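Local structure of succinate--CoA ligase subunit alpha (6MEL) at residues Gly116-Gly121 and Ile184-Lys189. The protein is the alpha subunit of a succinate--CoA ligase, built from a Rossmann-like CoA-binding domain and a second alpha/beta domain of the CoA-ligase family. Residues are numbered along the deposited sequence; the frame is centred on the assembly and turned at random.
Sequences GMKIIG and IGLAYK
The carbonyl oxygen of Ile119 is gripped by two consecutive residues of the facing loop. Leu186 N donates to Ile119 O at 2.8 Å, with 162° at the hydrogen. Gly185 CA adds a CA-H...O contact to the same Ile119 O at 3.3 Å. The absence of a side chain on Gly185 lets its CA come this close to the strand. Two residues on, Gly121 O takes a weak hydrogen bond from Gly185 N at 3.1 Å, bent to 129°, and a CA-H...O contact from Ile184 CA at 3.2 Å. A water joins the two backbones as well: it accepts from Gly121 N and probably donates to Leu186 O at 2.7 Å, while the N-H of Gly185 is shared, weakly, between this water and Gly121 O. Strand 118-120 is an edge strand, within this chain, of the Rossmann-like sheet. On its inner side Lys118 and Ile120 bond to Lys91, Ala93 and Val95, on or just before strand 92-95. Its other side meets a loop of the second alpha/beta domain, the one leading into helix 188-197, for which Ala187 is the N-cap. The contact lies where the two domains join, and is largely buried. Leu186 supplies most of the apolar contact. Its CG stands anti to its own carbonyl carbon (chi1 -65°) and lies 3.5 Å from Ile119 O. Beyond it, CD1 touches Lys118 CB at 4.0 Å and Ile120 CG1 at 4.1 Å, each side chain crossing the leucine obliquely, while CD2 lies against the CB and CG of Lys118. Ile119 turns its side chain to Val82 of helix 78-87 and to Met105 and Ala112 of helix 102-115. From the loop, Ile184 O accepts a hydrogen bond from Lys109 NZ of helix 102-115.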
loop_
_atom_site.group_PDB
_atom_site.type_symbol
_atom_site.label_atom_id
_atom_site.label_comp_id
_atom_site.label_asym_id
_atom_site.label_seq_id
_atom_site.Cartn_x
_atom_site.Cartn_y
_atom_site.Cartn_z
ATOM N N GLY A 116 -16.489 -19.970 -4.520
ATOM C CA GLY A 116 -17.356 -19.589 -3.370
ATOM C C GLY A 116 -16.589 -19.447 -2.056
ATOM O O GLY A 116 -17.163 -19.572 -1.028
ATOM N N MET A 117 -15.271 -19.216 -2.082
ATOM C CA MET A 117 -14.505 -18.996 -0.849
ATOM C C MET A 117 -14.418 -17.492 -0.591
ATOM O O MET A 117 -14.017 -16.743 -1.448
ATOM C CB MET A 117 -13.070 -19.535 -0.937
ATOM C CG MET A 117 -12.319 -19.467 0.370
ATOM S SD MET A 117 -10.704 -20.279 0.269
ATOM C CE MET A 117 -9.826 -18.919 -0.502
ATOM N N LYS A 118 -14.746 -17.066 0.629
ATOM C CA LYS A 118 -14.526 -15.691 1.020
ATOM C C LYS A 118 -13.145 -15.551 1.625
ATOM O O LYS A 118 -12.615 -16.497 2.225
ATOM C CB LYS A 118 -15.584 -15.305 2.048
ATOM C CG LYS A 118 -17.032 -15.473 1.592
ATOM C CD LYS A 118 -17.890 -15.572 2.872
ATOM C CE LYS A 118 -19.252 -14.927 2.802
ATOM N NZ LYS A 118 -20.267 -15.917 2.392
ATOM N N ILE A 119 -12.590 -14.354 1.514
ATOM C CA ILE A 119 -11.276 -14.033 2.062
ATOM C C ILE A 119 -11.414 -12.868 3.039
ATOM O O ILE A 119 -12.191 -11.926 2.815
ATOM C CB ILE A 119 -10.318 -13.663 0.911
ATOM C CG1 ILE A 119 -10.036 -14.826 -0.037
ATOM C CG2 ILE A 119 -9.029 -13.055 1.441
ATOM C CD1 ILE A 119 -9.593 -14.381 -1.414
ATOM N N ILE A 120 -10.628 -12.924 4.109
ATOM C CA ILE A 120 -10.371 -11.797 4.992
ATOM C C ILE A 120 -8.878 -11.522 4.928
ATOM O O ILE A 120 -8.075 -12.363 5.258
ATOM C CB ILE A 120 -10.835 -12.085 6.430
ATOM C CG1 ILE A 120 -12.360 -12.234 6.489
ATOM C CG2 ILE A 120 -10.329 -11.048 7.404
ATOM C CD1 ILE A 120 -12.873 -12.784 7.810
ATOM N N GLY A 121 -8.546 -10.337 4.441
ATOM C CA GLY A 121 -7.164 -9.929 4.237
ATOM C C GLY A 121 -6.883 -9.787 2.746
ATOM O O GLY A 121 -7.811 -9.581 1.945
ATOM N N ILE A 184 -8.358 -6.716 -1.446
ATOM C CA ILE A 184 -8.690 -7.430 -0.259
ATOM C C ILE A 184 -9.949 -8.230 -0.547
ATOM O O ILE A 184 -10.445 -8.231 -1.662
ATOM C CB ILE A 184 -8.871 -6.462 0.929
ATOM C CG1 ILE A 184 -9.900 -5.371 0.632
ATOM C CG2 ILE A 184 -7.531 -5.856 1.362
ATOM C CD1 ILE A 184 -10.346 -4.620 1.859
ATOM N N GLY A 185 -10.428 -8.953 0.460
ATOM C CA GLY A 185 -11.579 -9.796 0.305
ATOM C C GLY A 185 -12.841 -9.113 0.784
ATOM O O GLY A 185 -13.227 -8.050 0.257
ATOM N N LEU A 186 -13.505 -9.732 1.757
ATOM C CA LEU A 186 -14.678 -9.137 2.359
ATOM C C LEU A 186 -14.330 -7.722 2.856
ATOM O O LEU A 186 -13.254 -7.474 3.438
ATOM C CB LEU A 186 -15.148 -9.994 3.535
ATOM C CG LEU A 186 -15.640 -11.400 3.222
ATOM C CD1 LEU A 186 -15.959 -12.143 4.505
ATOM C CD2 LEU A 186 -16.850 -11.387 2.310
ATOM N N ALA A 187 -15.248 -6.781 2.643
ATOM C CA ALA A 187 -15.039 -5.409 3.096
ATOM C C ALA A 187 -16.308 -4.853 3.774
ATOM O O ALA A 187 -17.057 -5.583 4.371
ATOM C CB ALA A 187 -14.587 -4.595 1.914
ATOM N N TYR A 188 -16.552 -3.549 3.648
ATOM C CA TYR A 188 -17.582 -2.875 4.433
ATOM C C TYR A 188 -18.967 -3.413 4.072
ATOM O O TYR A 188 -19.757 -3.741 4.955
ATOM C CB TYR A 188 -17.514 -1.349 4.231
ATOM C CG TYR A 188 -16.172 -0.791 4.610
ATOM C CD1 TYR A 188 -15.759 -0.756 5.933
ATOM C CD2 TYR A 188 -15.260 -0.401 3.638
ATOM C CE1 TYR A 188 -14.497 -0.324 6.284
ATOM C CE2 TYR A 188 -13.997 0.043 3.977
ATOM C CZ TYR A 188 -13.617 0.098 5.305
ATOM O OH TYR A 188 -12.384 0.597 5.637
ATOM N N LYS A 189 -19.283 -3.513 2.781
ATOM C CA LYS A 189 -20.672 -3.849 2.377
ATOM C C LYS A 189 -21.080 -5.217 2.910
ATOM O O LYS A 189 -22.136 -5.346 3.490
ATOM C CB LYS A 189 -20.823 -3.920 0.860
ATOM C CG LYS A 189 -20.775 -2.563 0.191
ATOM C CD LYS A 189 -20.902 -2.636 -1.321
ATOM C CE LYS A 189 -21.194 -1.237 -1.829
ATOM N NZ LYS A 189 -21.092 -1.172 -3.305
HETATM O O HOH W 1 -10.749 -8.584 3.461
#